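Local coordinates for protein B-agarase (Saccharophagus degradans, PDB 4BQ2) that hydrolyses beta-linkages of agarose, probably trimming the polysaccharide from its chain ends as a family 50 exo-beta-agarase, at residues 270-284 and 684-696. Residues are numbered along the deposited sequence; the frame is centred on the assembly and turned at random.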
loop_
_atom_site.group_PDB
_atom_site.type_symbol
_atom_site.label_atom_id
_atom_site.label_comp_id
_atom_site.label_asym_id
_atom_site.label_seq_id
_atom_site.Cartn_x
_atom_site.Cartn_y
_atom_site.Cartn_z
ATOM N N LYS A 270 -3.950 14.674 -24.697
ATOM C CA LYS A 270 -3.432 14.071 -23.452
ATOM C C LYS A 270 -3.614 15.003 -22.269
ATOM O O LYS A 270 -3.185 16.169 -22.303
ATOM C CB LYS A 270 -1.948 13.770 -23.592
ATOM C CG LYS A 270 -1.645 12.794 -24.712
ATOM C CD LYS A 270 -0.169 12.530 -24.829
ATOM C CE LYS A 270 0.099 11.547 -25.961
ATOM N NZ LYS A 270 1.570 11.383 -26.111
ATOM N N TRP A 271 -4.208 14.483 -21.205
ATOM C CA TRP A 271 -4.361 15.273 -20.007
ATOM C C TRP A 271 -3.022 15.603 -19.371
ATOM O O TRP A 271 -2.149 14.737 -19.266
ATOM C CB TRP A 271 -5.228 14.532 -18.997
ATOM C CG TRP A 271 -6.699 14.705 -19.277
ATOM C CD1 TRP A 271 -7.565 13.770 -19.794
ATOM C CD2 TRP A 271 -7.468 15.889 -19.055
ATOM N NE1 TRP A 271 -8.832 14.312 -19.905
ATOM C CE2 TRP A 271 -8.796 15.610 -19.458
ATOM C CE3 TRP A 271 -7.158 17.175 -18.548
ATOM C CZ2 TRP A 271 -9.830 16.549 -19.335
ATOM C CZ3 TRP A 271 -8.174 18.113 -18.465
ATOM C CH2 TRP A 271 -9.504 17.793 -18.838
ATOM N N MET A 272 -2.889 16.868 -18.958
ATOM C CA MET A 272 -1.687 17.382 -18.326
ATOM C C MET A 272 -2.034 18.302 -17.170
ATOM O O MET A 272 -3.168 18.802 -17.035
ATOM C CB MET A 272 -0.813 18.158 -19.346
ATOM C CG MET A 272 -0.145 17.288 -20.419
ATOM S SD MET A 272 1.034 16.115 -19.717
ATOM C CE MET A 272 2.530 17.094 -19.613
ATOM N N LEU A 273 -1.045 18.519 -16.319
ATOM C CA LEU A 273 -1.101 19.680 -15.446
ATOM C C LEU A 273 -0.483 20.857 -16.172
ATOM O O LEU A 273 0.251 20.686 -17.149
ATOM C CB LEU A 273 -0.428 19.409 -14.095
ATOM C CG LEU A 273 -1.179 18.372 -13.194
ATOM C CD1 LEU A 273 -0.256 17.649 -12.201
ATOM C CD2 LEU A 273 -2.344 18.998 -12.456
ATOM N N VAL A 274 -0.743 22.058 -15.666
ATOM C CA VAL A 274 -0.070 23.246 -16.167
ATOM C C VAL A 274 0.404 23.970 -14.923
ATOM O O VAL A 274 -0.370 24.146 -13.982
ATOM C CB VAL A 274 -1.056 24.133 -16.959
ATOM C CG1 VAL A 274 -0.434 25.480 -17.320
ATOM C CG2 VAL A 274 -1.553 23.404 -18.195
ATOM N N ASP A 275 1.649 24.426 -14.931
ATOM C CA ASP A 275 2.196 25.054 -13.748
ATOM C C ASP A 275 1.725 26.538 -13.574
ATOM O O ASP A 275 1.076 27.087 -14.452
ATOM C CB ASP A 275 3.711 24.796 -13.668
ATOM C CG ASP A 275 4.562 25.780 -14.492
ATOM O OD1 ASP A 275 4.039 26.794 -15.010
ATOM O OD2 ASP A 275 5.779 25.516 -14.603
ATOM N N PRO A 276 1.980 27.157 -12.408
ATOM C CA PRO A 276 1.476 28.537 -12.185
ATOM C C PRO A 276 1.869 29.580 -13.278
ATOM O O PRO A 276 1.244 30.644 -13.377
ATOM C CB PRO A 276 2.149 28.925 -10.859
ATOM C CG PRO A 276 2.314 27.609 -10.121
ATOM C CD PRO A 276 2.665 26.615 -11.214
ATOM N N GLU A 277 2.933 29.309 -14.026
ATOM C CA GLU A 277 3.395 30.205 -15.101
ATOM C C GLU A 277 2.933 29.773 -16.498
ATOM O O GLU A 277 3.241 30.448 -17.505
ATOM C CB GLU A 277 4.903 30.297 -15.074
ATOM C CG GLU A 277 5.427 30.816 -13.764
ATOM C CD GLU A 277 6.920 31.068 -13.798
ATOM O OE1 GLU A 277 7.674 30.339 -14.493
ATOM O OE2 GLU A 277 7.324 32.004 -13.094
ATOM N N GLY A 278 2.229 28.650 -16.577
ATOM C CA GLY A 278 1.619 28.241 -17.845
ATOM C C GLY A 278 2.374 27.151 -18.588
ATOM O O GLY A 278 2.047 26.830 -19.748
ATOM N N TYR A 279 3.394 26.563 -17.952
ATOM C CA TYR A 279 4.199 25.506 -18.631
ATOM C C TYR A 279 3.589 24.154 -18.376
ATOM O O TYR A 279 3.068 23.910 -17.264
ATOM C CB TYR A 279 5.660 25.514 -18.169
ATOM C CG TYR A 279 6.364 26.789 -18.512
ATOM C CD1 TYR A 279 6.961 26.956 -19.761
ATOM C CD2 TYR A 279 6.433 27.834 -17.591
ATOM C CE1 TYR A 279 7.596 28.149 -20.086
ATOM C CE2 TYR A 279 7.079 29.035 -17.902
ATOM C CZ TYR A 279 7.658 29.180 -19.150
ATOM O OH TYR A 279 8.283 30.364 -19.451
ATOM N N PRO A 280 3.581 23.276 -19.397
ATOM C CA PRO A 280 2.974 21.975 -19.178
ATOM C C PRO A 280 3.709 21.267 -18.029
ATOM O O PRO A 280 4.930 21.434 -17.888
ATOM C CB PRO A 280 3.195 21.238 -20.511
ATOM C CG PRO A 280 3.393 22.330 -21.540
ATOM C CD PRO A 280 4.035 23.464 -20.798
ATOM N N TYR A 281 2.963 20.513 -17.232
ATOM C CA TYR A 281 3.506 19.893 -16.023
ATOM C C TYR A 281 3.019 18.444 -15.887
ATOM O O TYR A 281 1.901 18.109 -16.286
ATOM C CB TYR A 281 3.106 20.748 -14.791
ATOM C CG TYR A 281 3.652 20.282 -13.431
ATOM C CD1 TYR A 281 4.927 20.637 -13.005
ATOM C CD2 TYR A 281 2.867 19.507 -12.583
ATOM C CE1 TYR A 281 5.409 20.239 -11.761
ATOM C CE2 TYR A 281 3.342 19.074 -11.341
ATOM C CZ TYR A 281 4.605 19.438 -10.942
ATOM O OH TYR A 281 5.064 19.020 -9.705
ATOM N N PHE A 282 3.851 17.599 -15.275
ATOM C CA PHE A 282 3.565 16.175 -15.088
ATOM C C PHE A 282 4.223 15.801 -13.745
ATOM O O PHE A 282 5.413 16.084 -13.515
ATOM C CB PHE A 282 4.096 15.331 -16.260
ATOM C CG PHE A 282 3.748 13.853 -16.163
ATOM C CD1 PHE A 282 4.603 12.958 -15.501
ATOM C CD2 PHE A 282 2.588 13.356 -16.740
ATOM C CE1 PHE A 282 4.288 11.605 -15.412
ATOM C CE2 PHE A 282 2.252 12.005 -16.662
ATOM C CZ PHE A 282 3.103 11.117 -15.990
ATOM N N ALA A 283 3.413 15.253 -12.836
ATOM C CA ALA A 283 3.850 15.094 -11.469
ATOM C C ALA A 283 4.571 13.764 -11.242
ATOM O O ALA A 283 4.016 12.696 -11.508
ATOM C CB ALA A 283 2.648 15.229 -10.531
ATOM N N THR A 284 5.812 13.841 -10.775
ATOM C CA THR A 284 6.528 12.670 -10.324
ATOM C C THR A 284 7.101 12.990 -8.961
ATOM O O THR A 284 7.373 14.155 -8.658
ATOM C CB THR A 284 7.652 12.275 -11.300
ATOM O OG1 THR A 284 8.598 13.363 -11.385
ATOM C CG2 THR A 284 7.064 11.937 -12.710
ATOM N N MET A 684 6.246 3.282 -14.824
ATOM C CA MET A 684 6.156 4.672 -15.271
ATOM C C MET A 684 5.899 4.829 -16.779
ATOM O O MET A 684 5.176 5.751 -17.190
ATOM C CB MET A 684 7.396 5.455 -14.839
ATOM C CG MET A 684 7.429 5.757 -13.334
ATOM S SD MET A 684 5.977 6.602 -12.664
ATOM C CE MET A 684 6.039 8.142 -13.596
ATOM N N GLN A 685 6.455 3.939 -17.603
ATOM C CA GLN A 685 6.146 3.960 -19.046
ATOM C C GLN A 685 4.668 3.800 -19.270
ATOM O O GLN A 685 4.088 4.451 -20.151
ATOM C CB GLN A 685 6.875 2.865 -19.851
ATOM C CG GLN A 685 6.801 3.070 -21.381
ATOM C CD GLN A 685 7.458 4.376 -21.801
ATOM O OE1 GLN A 685 8.542 4.689 -21.342
ATOM N NE2 GLN A 685 6.780 5.170 -22.611
ATOM N N SER A 686 4.061 2.906 -18.491
ATOM C CA SER A 686 2.637 2.647 -18.569
ATOM C C SER A 686 1.812 3.905 -18.208
ATOM O O SER A 686 0.765 4.195 -18.834
ATOM C CB SER A 686 2.297 1.491 -17.608
ATOM O OG SER A 686 1.013 0.999 -17.858
ATOM N N VAL A 687 2.245 4.620 -17.167
ATOM C CA VAL A 687 1.589 5.880 -16.807
ATOM C C VAL A 687 1.757 6.928 -17.905
ATOM O O VAL A 687 0.781 7.579 -18.314
ATOM C CB VAL A 687 2.088 6.433 -15.457
ATOM C CG1 VAL A 687 1.285 7.673 -15.076
ATOM C CG2 VAL A 687 1.942 5.355 -14.372
ATOM N N ILE A 688 3.002 7.112 -18.337
ATOM C CA ILE A 688 3.340 8.063 -19.379
ATOM C C ILE A 688 2.493 7.811 -20.642
ATOM O O ILE A 688 1.947 8.756 -21.221
ATOM C CB ILE A 688 4.849 8.017 -19.669
ATOM C CG1 ILE A 688 5.626 8.614 -18.487
ATOM C CG2 ILE A 688 5.201 8.775 -20.931
ATOM C CD1 ILE A 688 7.099 8.273 -18.507
ATOM N N ASP A 689 2.330 6.540 -21.012
ATOM C CA ASP A 689 1.531 6.169 -22.185
ATOM C C ASP A 689 -0.000 6.323 -22.058
ATOM O O ASP A 689 -0.702 6.139 -23.045
ATOM C CB ASP A 689 1.810 4.705 -22.594
ATOM C CG ASP A 689 3.235 4.488 -23.103
ATOM O OD1 ASP A 689 3.957 5.472 -23.309
ATOM O OD2 ASP A 689 3.634 3.315 -23.275
ATOM N N ASN A 690 -0.515 6.518 -20.844
ATOM C CA ASN A 690 -1.950 6.595 -20.654
ATOM C C ASN A 690 -2.354 8.088 -20.708
ATOM O O ASN A 690 -1.893 8.874 -19.891
ATOM C CB ASN A 690 -2.354 5.920 -19.329
ATOM C CG ASN A 690 -3.856 5.859 -19.161
ATOM O OD1 ASN A 690 -4.520 6.887 -19.293
ATOM N ND2 ASN A 690 -4.411 4.659 -18.907
ATOM N N PRO A 691 -3.184 8.482 -21.692
ATOM C CA PRO A 691 -3.491 9.904 -21.887
ATOM C C PRO A 691 -4.295 10.549 -20.751
ATOM O O PRO A 691 -4.397 11.770 -20.713
ATOM C CB PRO A 691 -4.297 9.918 -23.201
ATOM C CG PRO A 691 -4.829 8.539 -23.359
ATOM C CD PRO A 691 -3.845 7.617 -22.690
ATOM N N TYR A 692 -4.877 9.748 -19.854
ATOM C CA TYR A 692 -5.638 10.261 -18.715
ATOM C C TYR A 692 -4.807 10.635 -17.489
ATOM O O TYR A 692 -5.289 11.369 -16.626
ATOM C CB TYR A 692 -6.788 9.297 -18.368
ATOM C CG TYR A 692 -7.646 9.158 -19.611
ATOM C CD1 TYR A 692 -8.471 10.207 -20.001
ATOM C CD2 TYR A 692 -7.529 8.037 -20.462
ATOM C CE1 TYR A 692 -9.219 10.138 -21.180
ATOM C CE2 TYR A 692 -8.286 7.952 -21.649
ATOM C CZ TYR A 692 -9.109 9.016 -21.996
ATOM O OH TYR A 692 -9.865 8.974 -23.137
ATOM N N PHE A 693 -3.562 10.161 -17.410
ATOM C CA PHE A 693 -2.769 10.409 -16.189
ATOM C C PHE A 693 -1.908 11.623 -16.288
ATOM O O PHE A 693 -1.217 11.805 -17.281
ATOM C CB PHE A 693 -1.950 9.156 -15.791
ATOM C CG PHE A 693 -2.805 8.137 -15.130
ATOM C CD1 PHE A 693 -3.074 8.226 -13.766
ATOM C CD2 PHE A 693 -3.404 7.129 -15.869
ATOM C CE1 PHE A 693 -3.905 7.310 -13.134
ATOM C CE2 PHE A 693 -4.228 6.195 -15.241
ATOM C CZ PHE A 693 -4.486 6.287 -13.875
ATOM N N VAL A 694 -1.996 12.471 -15.271
ATOM C CA VAL A 694 -1.104 13.623 -15.151
ATOM C C VAL A 694 0.081 13.474 -14.197
ATOM O O VAL A 694 0.840 14.435 -13.989
ATOM C CB VAL A 694 -1.865 14.918 -14.824
ATOM C CG1 VAL A 694 -3.024 15.089 -15.833
ATOM C CG2 VAL A 694 -2.373 14.910 -13.364
ATOM N N GLY A 695 0.252 12.280 -13.649
ATOM C CA GLY A 695 1.404 11.998 -12.782
ATOM C C GLY A 695 1.272 10.685 -12.019
ATOM O O GLY A 695 0.249 10.008 -12.073
ATOM N N ALA A 696 2.312 10.358 -11.265
ATOM C CA ALA A 696 2.350 9.129 -10.450
ATOM C C ALA A 696 3.370 9.320 -9.333
ATOM O O ALA A 696 4.510 9.708 -9.598
ATOM C CB ALA A 696 2.776 7.950 -11.315
HETATM O O HOH W 1 2.674 9.904 -23.961
#
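Ala-283 and Gly-695 sit side by side as a parallel beta bridge, Ala-283 N giving a nearly straight hydrogen bond (168°) to Val-694 O and Ala-283 O taking Ala-696 N at 2.9 Å. Here the hairpin of strands 270-274 and 280-287 joins strand 693-699, beyond which the sheet runs on to the parallel strands 648-652 and 624-627: a beta-hairpin abutting the parallel strands of the catalytic module, consistent with the TIM-barrel core expected of a family 50 hydrolase. Strand 270-274 is also tied on, at the turn after helix 673-688, by Trp-271 N to Pro-691 O (2.8 Å).

Phe-282 fills the space between strand and helix. With CG anti to the backbone N (chi1 -176°), its ring turns one face to the Val-694/Gly-695 backbone, and Gly-695 CA sits over that face in a CH-pi contact, 3.9 Å from the centroid. At the ring's edge come Phe-693 O, Val-687 CG1 and the methyl CE of Met-684, whose bent chain also brings CE against Thr-284 CG2; Ile-742 of the C-terminal helix touches Phe-282 as well.

Val-694 lays both methyls against strand 270-274: CG1 on the backbone and CB of Trp-271, CG2 on Leu-273 CD1 at 3.7 Å, the valine and leucine side chains crossing at about a right angle. Trp-271 and Tyr-692 meet rim to rim with planes at 41°, neither ring over the other, and the indole NE1 is hydrogen-bonded to Asp-645 OD1. Arg-746 links the two segments again, hydrogen-bonding to Trp-271 O as well as Ile-688 O and Asn-690 O. Asn-690 itself makes an Asx turn, OD1 accepting from Tyr-692 N. At the partly exposed margin, the extended Lys-270 crosses Pro-691, and NZ donates to a water 2.8 Å away that in turn donates to Ile-688 O.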